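PDB 2FFI: 2-pyrone-4,6-dicarboxylic acid hydrolase, putative from Pseudomonas putida, which probably hydrolyses the lactone ring of 2-pyrone-4,6-dicarboxylate, an activity not yet established for this protein. Local coordinates for residues F168-F182 and E210-L222. Sequence-based numbering, arbitrary orientation.
Sequences FGRPDARRGLGQPGF and ENLAFARQALCAL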
loop_
_atom_site.group_PDB
_atom_site.type_symbol
_atom_site.label_atom_id
_atom_site.label_comp_id
_atom_site.label_asym_id
_atom_site.label_seq_id
_atom_site.Cartn_x
_atom_site.Cartn_y
_atom_site.Cartn_z
ATOM N N PHE A 168 7.088 -1.722 5.158
ATOM C CA PHE A 168 8.310 -1.331 5.859
ATOM C C PHE A 168 9.436 -0.938 4.912
ATOM O O PHE A 168 10.565 -0.676 5.338
ATOM C CB PHE A 168 8.789 -2.491 6.723
ATOM C CG PHE A 168 7.844 -2.860 7.829
ATOM C CD1 PHE A 168 7.935 -2.240 9.070
ATOM C CD2 PHE A 168 6.900 -3.869 7.654
ATOM C CE1 PHE A 168 7.115 -2.623 10.113
ATOM C CE2 PHE A 168 6.070 -4.257 8.700
ATOM C CZ PHE A 168 6.182 -3.636 9.934
ATOM N N GLY A 169 9.136 -0.881 3.627
ATOM C CA GLY A 169 10.173 -0.538 2.685
ATOM C C GLY A 169 10.772 -1.813 2.132
ATOM O O GLY A 169 11.776 -1.780 1.419
ATOM N N ARG A 170 10.144 -2.939 2.462
ATOM C CA ARG A 170 10.590 -4.244 1.995
ATOM C C ARG A 170 12.068 -4.452 2.314
ATOM O O ARG A 170 12.876 -4.717 1.432
ATOM C CB ARG A 170 10.368 -4.354 0.492
ATOM C CG ARG A 170 9.989 -5.733 -0.008
ATOM C CD ARG A 170 8.523 -6.046 0.249
ATOM N NE ARG A 170 8.015 -7.100 -0.626
ATOM C CZ ARG A 170 8.492 -8.340 -0.665
ATOM N NH1 ARG A 170 7.963 -9.244 -1.496
ATOM N NH2 ARG A 170 9.499 -8.674 0.130
ATOM N N PRO A 171 12.448 -4.302 3.585
ATOM C CA PRO A 171 13.842 -4.492 3.974
ATOM C C PRO A 171 14.050 -5.983 4.225
ATOM O O PRO A 171 13.136 -6.787 4.005
ATOM C CB PRO A 171 13.949 -3.661 5.252
ATOM C CG PRO A 171 12.629 -3.933 5.898
ATOM C CD PRO A 171 11.652 -3.826 4.729
ATOM N N ASP A 172 15.239 -6.335 4.701
ATOM C CA ASP A 172 15.605 -7.723 4.996
ATOM C C ASP A 172 15.520 -7.975 6.507
ATOM O O ASP A 172 16.389 -7.527 7.252
ATOM C CB ASP A 172 17.046 -7.975 4.536
ATOM C CG ASP A 172 17.186 -9.211 3.660
ATOM O OD1 ASP A 172 16.817 -10.322 4.111
ATOM O OD2 ASP A 172 17.681 -9.063 2.515
ATOM N N ALA A 173 14.496 -8.700 6.955
ATOM C CA ALA A 173 14.321 -8.993 8.384
ATOM C C ALA A 173 15.578 -9.557 9.044
ATOM O O ALA A 173 15.830 -9.315 10.228
ATOM C CB ALA A 173 13.167 -9.959 8.583
ATOM N N ARG A 174 16.359 -10.322 8.291
ATOM C CA ARG A 174 17.582 -10.890 8.839
ATOM C C ARG A 174 18.785 -10.071 8.380
ATOM O O ARG A 174 19.672 -10.590 7.706
ATOM C CB ARG A 174 17.724 -12.350 8.393
ATOM C CG ARG A 174 17.285 -12.647 6.956
ATOM C CD ARG A 174 17.678 -14.072 6.617
ATOM N NE ARG A 174 17.011 -14.637 5.451
ATOM C CZ ARG A 174 17.065 -14.134 4.223
ATOM N NH1 ARG A 174 17.760 -13.033 3.977
ATOM N NH2 ARG A 174 16.429 -14.751 3.232
ATOM N N ARG A 175 18.809 -8.791 8.749
ATOM C CA ARG A 175 19.894 -7.898 8.345
ATOM C C ARG A 175 20.083 -6.705 9.275
ATOM O O ARG A 175 21.128 -6.053 9.260
ATOM C CB ARG A 175 19.646 -7.396 6.924
ATOM C CG ARG A 175 20.333 -8.206 5.837
ATOM C CD ARG A 175 21.839 -7.973 5.892
ATOM N NE ARG A 175 22.177 -6.568 5.650
ATOM C CZ ARG A 175 23.073 -5.876 6.349
ATOM N NH1 ARG A 175 23.731 -6.454 7.345
ATOM N NH2 ARG A 175 23.312 -4.603 6.050
ATOM N N GLY A 176 19.066 -6.416 10.080
ATOM C CA GLY A 176 19.166 -5.302 11.006
ATOM C C GLY A 176 18.604 -3.997 10.473
ATOM O O GLY A 176 18.131 -3.925 9.340
ATOM N N LEU A 177 18.666 -2.962 11.302
ATOM C CA LEU A 177 18.158 -1.648 10.951
ATOM C C LEU A 177 19.189 -0.831 10.188
ATOM O O LEU A 177 18.848 0.154 9.549
ATOM C CB LEU A 177 17.737 -0.890 12.216
ATOM C CG LEU A 177 16.710 -1.574 13.121
ATOM C CD1 LEU A 177 16.415 -0.692 14.318
ATOM C CD2 LEU A 177 15.440 -1.851 12.345
ATOM N N GLY A 178 20.450 -1.241 10.260
ATOM C CA GLY A 178 21.503 -0.528 9.565
ATOM C C GLY A 178 21.667 -1.026 8.148
ATOM O O GLY A 178 22.658 -0.710 7.492
ATOM N N GLN A 179 20.702 -1.815 7.682
ATOM C CA GLN A 179 20.722 -2.345 6.324
ATOM C C GLN A 179 21.111 -1.255 5.350
ATOM O O GLN A 179 20.965 -0.068 5.641
ATOM C CB GLN A 179 19.344 -2.849 5.923
ATOM C CG GLN A 179 18.983 -4.207 6.427
ATOM C CD GLN A 179 17.561 -4.554 6.096
ATOM O OE1 GLN A 179 17.146 -4.494 4.942
ATOM N NE2 GLN A 179 16.796 -4.911 7.111
ATOM N N PRO A 180 21.584 -1.648 4.160
ATOM C CA PRO A 180 21.993 -0.690 3.136
ATOM C C PRO A 180 20.899 0.291 2.720
ATOM O O PRO A 180 21.190 1.428 2.351
ATOM C CB PRO A 180 22.441 -1.592 1.994
ATOM C CG PRO A 180 21.560 -2.784 2.152
ATOM C CD PRO A 180 21.650 -3.022 3.636
ATOM N N GLY A 181 19.641 -0.126 2.768
ATOM C CA GLY A 181 18.586 0.794 2.374
ATOM C C GLY A 181 17.752 1.351 3.522
ATOM O O GLY A 181 17.293 2.497 3.498
ATOM N N PHE A 182 17.552 0.529 4.541
ATOM C CA PHE A 182 16.755 0.935 5.679
ATOM C C PHE A 182 17.411 2.025 6.499
ATOM O O PHE A 182 16.733 2.828 7.134
ATOM C CB PHE A 182 16.474 -0.253 6.574
ATOM C CG PHE A 182 15.269 -0.069 7.422
ATOM C CD1 PHE A 182 14.005 -0.191 6.871
ATOM C CD2 PHE A 182 15.390 0.224 8.769
ATOM C CE1 PHE A 182 12.878 -0.030 7.650
ATOM C CE2 PHE A 182 14.266 0.388 9.560
ATOM C CZ PHE A 182 13.006 0.259 8.998
ATOM N N GLU A 210 11.372 -14.151 12.957
ATOM C CA GLU A 210 12.431 -13.179 12.726
ATOM C C GLU A 210 11.857 -11.892 12.157
ATOM O O GLU A 210 12.244 -10.804 12.574
ATOM C CB GLU A 210 13.471 -13.746 11.765
ATOM C CG GLU A 210 14.609 -14.465 12.454
ATOM C CD GLU A 210 15.370 -15.368 11.505
ATOM O OE1 GLU A 210 16.472 -15.820 11.880
ATOM O OE2 GLU A 210 14.859 -15.642 10.393
ATOM N N ASN A 211 10.934 -12.026 11.206
ATOM C CA ASN A 211 10.297 -10.878 10.579
ATOM C C ASN A 211 9.548 -10.125 11.656
ATOM O O ASN A 211 9.562 -8.893 11.706
ATOM C CB ASN A 211 9.295 -11.325 9.509
ATOM C CG ASN A 211 9.913 -12.240 8.462
ATOM O OD1 ASN A 211 10.992 -11.966 7.942
ATOM N ND2 ASN A 211 9.219 -13.325 8.139
ATOM N N LEU A 212 8.893 -10.886 12.524
ATOM C CA LEU A 212 8.110 -10.313 13.598
ATOM C C LEU A 212 9.011 -9.561 14.564
ATOM O O LEU A 212 8.638 -8.506 15.064
ATOM C CB LEU A 212 7.326 -11.428 14.303
ATOM C CG LEU A 212 6.130 -11.098 15.204
ATOM C CD1 LEU A 212 6.641 -10.593 16.542
ATOM C CD2 LEU A 212 5.220 -10.084 14.540
ATOM N N ALA A 213 10.202 -10.083 14.827
ATOM C CA ALA A 213 11.113 -9.394 15.739
ATOM C C ALA A 213 11.608 -8.106 15.083
ATOM O O ALA A 213 11.757 -7.081 15.736
ATOM C CB ALA A 213 12.300 -10.288 16.088
ATOM N N PHE A 214 11.857 -8.170 13.778
ATOM C CA PHE A 214 12.343 -7.020 13.035
ATOM C C PHE A 214 11.229 -6.020 12.769
ATOM O O PHE A 214 11.459 -4.829 12.734
ATOM C CB PHE A 214 12.991 -7.477 11.724
ATOM C CG PHE A 214 13.421 -6.348 10.845
ATOM C CD1 PHE A 214 12.521 -5.745 9.972
ATOM C CD2 PHE A 214 14.719 -5.858 10.913
ATOM C CE1 PHE A 214 12.910 -4.670 9.173
ATOM C CE2 PHE A 214 15.123 -4.783 10.120
ATOM C CZ PHE A 214 14.216 -4.184 9.247
ATOM N N ALA A 215 10.021 -6.517 12.566
ATOM C CA ALA A 215 8.888 -5.643 12.335
ATOM C C ALA A 215 8.705 -4.780 13.581
ATOM O O ALA A 215 8.314 -3.616 13.503
ATOM C CB ALA A 215 7.634 -6.463 12.071
ATOM N N ARG A 216 9.010 -5.361 14.735
ATOM C CA ARG A 216 8.888 -4.674 16.017
ATOM C C ARG A 216 9.892 -3.539 16.142
ATOM O O ARG A 216 9.550 -2.427 16.527
ATOM C CB ARG A 216 9.092 -5.678 17.160
ATOM C CG ARG A 216 9.029 -5.074 18.550
ATOM C CD ARG A 216 7.713 -4.348 18.758
ATOM N NE ARG A 216 7.511 -3.964 20.152
ATOM C CZ ARG A 216 7.383 -4.832 21.149
ATOM N NH1 ARG A 216 7.199 -4.392 22.387
ATOM N NH2 ARG A 216 7.431 -6.137 20.909
ATOM N N GLN A 217 11.139 -3.838 15.820
ATOM C CA GLN A 217 12.204 -2.850 15.883
ATOM C C GLN A 217 11.970 -1.764 14.832
ATOM O O GLN A 217 12.077 -0.572 15.116
ATOM C CB GLN A 217 13.548 -3.537 15.627
ATOM C CG GLN A 217 13.876 -4.646 16.611
ATOM C CD GLN A 217 14.189 -4.114 17.998
ATOM O OE1 GLN A 217 14.359 -4.884 18.949
ATOM N NE2 GLN A 217 14.276 -2.788 18.122
ATOM N N ALA A 218 11.644 -2.200 13.619
ATOM C CA ALA A 218 11.397 -1.305 12.492
ATOM C C ALA A 218 10.342 -0.254 12.807
ATOM O O ALA A 218 10.524 0.923 12.499
ATOM C CB ALA A 218 10.984 -2.115 11.259
ATOM N N LEU A 219 9.244 -0.687 13.422
ATOM C CA LEU A 219 8.160 0.213 13.784
ATOM C C LEU A 219 8.669 1.295 14.712
ATOM O O LEU A 219 8.534 2.480 14.431
ATOM C CB LEU A 219 7.032 -0.546 14.485
ATOM C CG LEU A 219 5.610 -0.242 14.000
ATOM C CD1 LEU A 219 4.618 -1.010 14.845
ATOM C CD2 LEU A 219 5.336 1.243 14.061
ATOM N N CYS A 220 9.253 0.894 15.830
ATOM C CA CYS A 220 9.755 1.877 16.769
ATOM C C CYS A 220 10.717 2.859 16.124
ATOM O O CYS A 220 10.657 4.043 16.421
ATOM C CB CYS A 220 10.422 1.191 17.969
ATOM S SG CYS A 220 9.246 0.241 19.020
ATOM N N ALA A 221 11.595 2.389 15.243
ATOM C CA ALA A 221 12.558 3.290 14.597
ATOM C C ALA A 221 11.872 4.171 13.555
ATOM O O ALA A 221 12.137 5.369 13.447
ATOM C CB ALA A 221 13.691 2.483 13.944
ATOM N N LEU A 222 10.992 3.550 12.781
ATOM C CA LEU A 222 10.244 4.248 11.754
ATOM C C LEU A 222 9.439 5.392 12.367
ATOM O O LEU A 222 9.620 6.542 11.991
ATOM C CB LEU A 222 9.326 3.259 11.032
ATOM C CG LEU A 222 9.547 3.032 9.535
ATOM C CD1 LEU A 222 11.020 2.887 9.218
ATOM C CD2 LEU A 222 8.775 1.798 9.112
#
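Phe214 of helix 208-225 plugs into the curl of the loop that leaves strand 163-165, an apolar loop-on-helix contact on the outer layer of this TIM-barrel amidohydrolase. Its CG stands anti to the backbone N (chi1 175°), which carries the ring off the helix and into the loop. Ala173 lies over one face of that ring, its CA 4.1 Å from the ring centroid in a CH-pi contact. Pro171 CG meets Phe214 CE1, Leu177 CD2 packs against CE2, and Gly176 O sits at the ring edge. The edge of Phe214 is also directed at the face of Phe182, a T-shaped pair with centroids 5.7 Å apart and planes at 62°.

Gln179 ties the curl together from within: its OE1 accepts a hydrogen bond from the backbone N of Asp172 at 2.7 Å, nearly straight (172°), while NE2 donates to Gly176 O at 2.8 Å, in the carbonyl plane. Both ends of the amide are thus held where NE2 abuts CE2 and CZ of Phe214.

Farther along the helix, Ala218 CB touches Phe168 and also Phe182, the first residue of helix 182-185, 3.8 Å from Phe168 CD1 and 3.9 Å from Phe182 CZ. Leu222 touches the same two rings, with CD2 near Phe168 and CD1 near Phe182, and Phe168 CZ reaches Ala215 CB.

Inward, Phe168 rests on Val198 and Leu222 on Val196 of strand 194-199, which precedes the helix; Leu219 and Leu222 also touch Leu231 of strand 231-234, while Ala215 and Leu219 pack on Leu258 of helix 248-258.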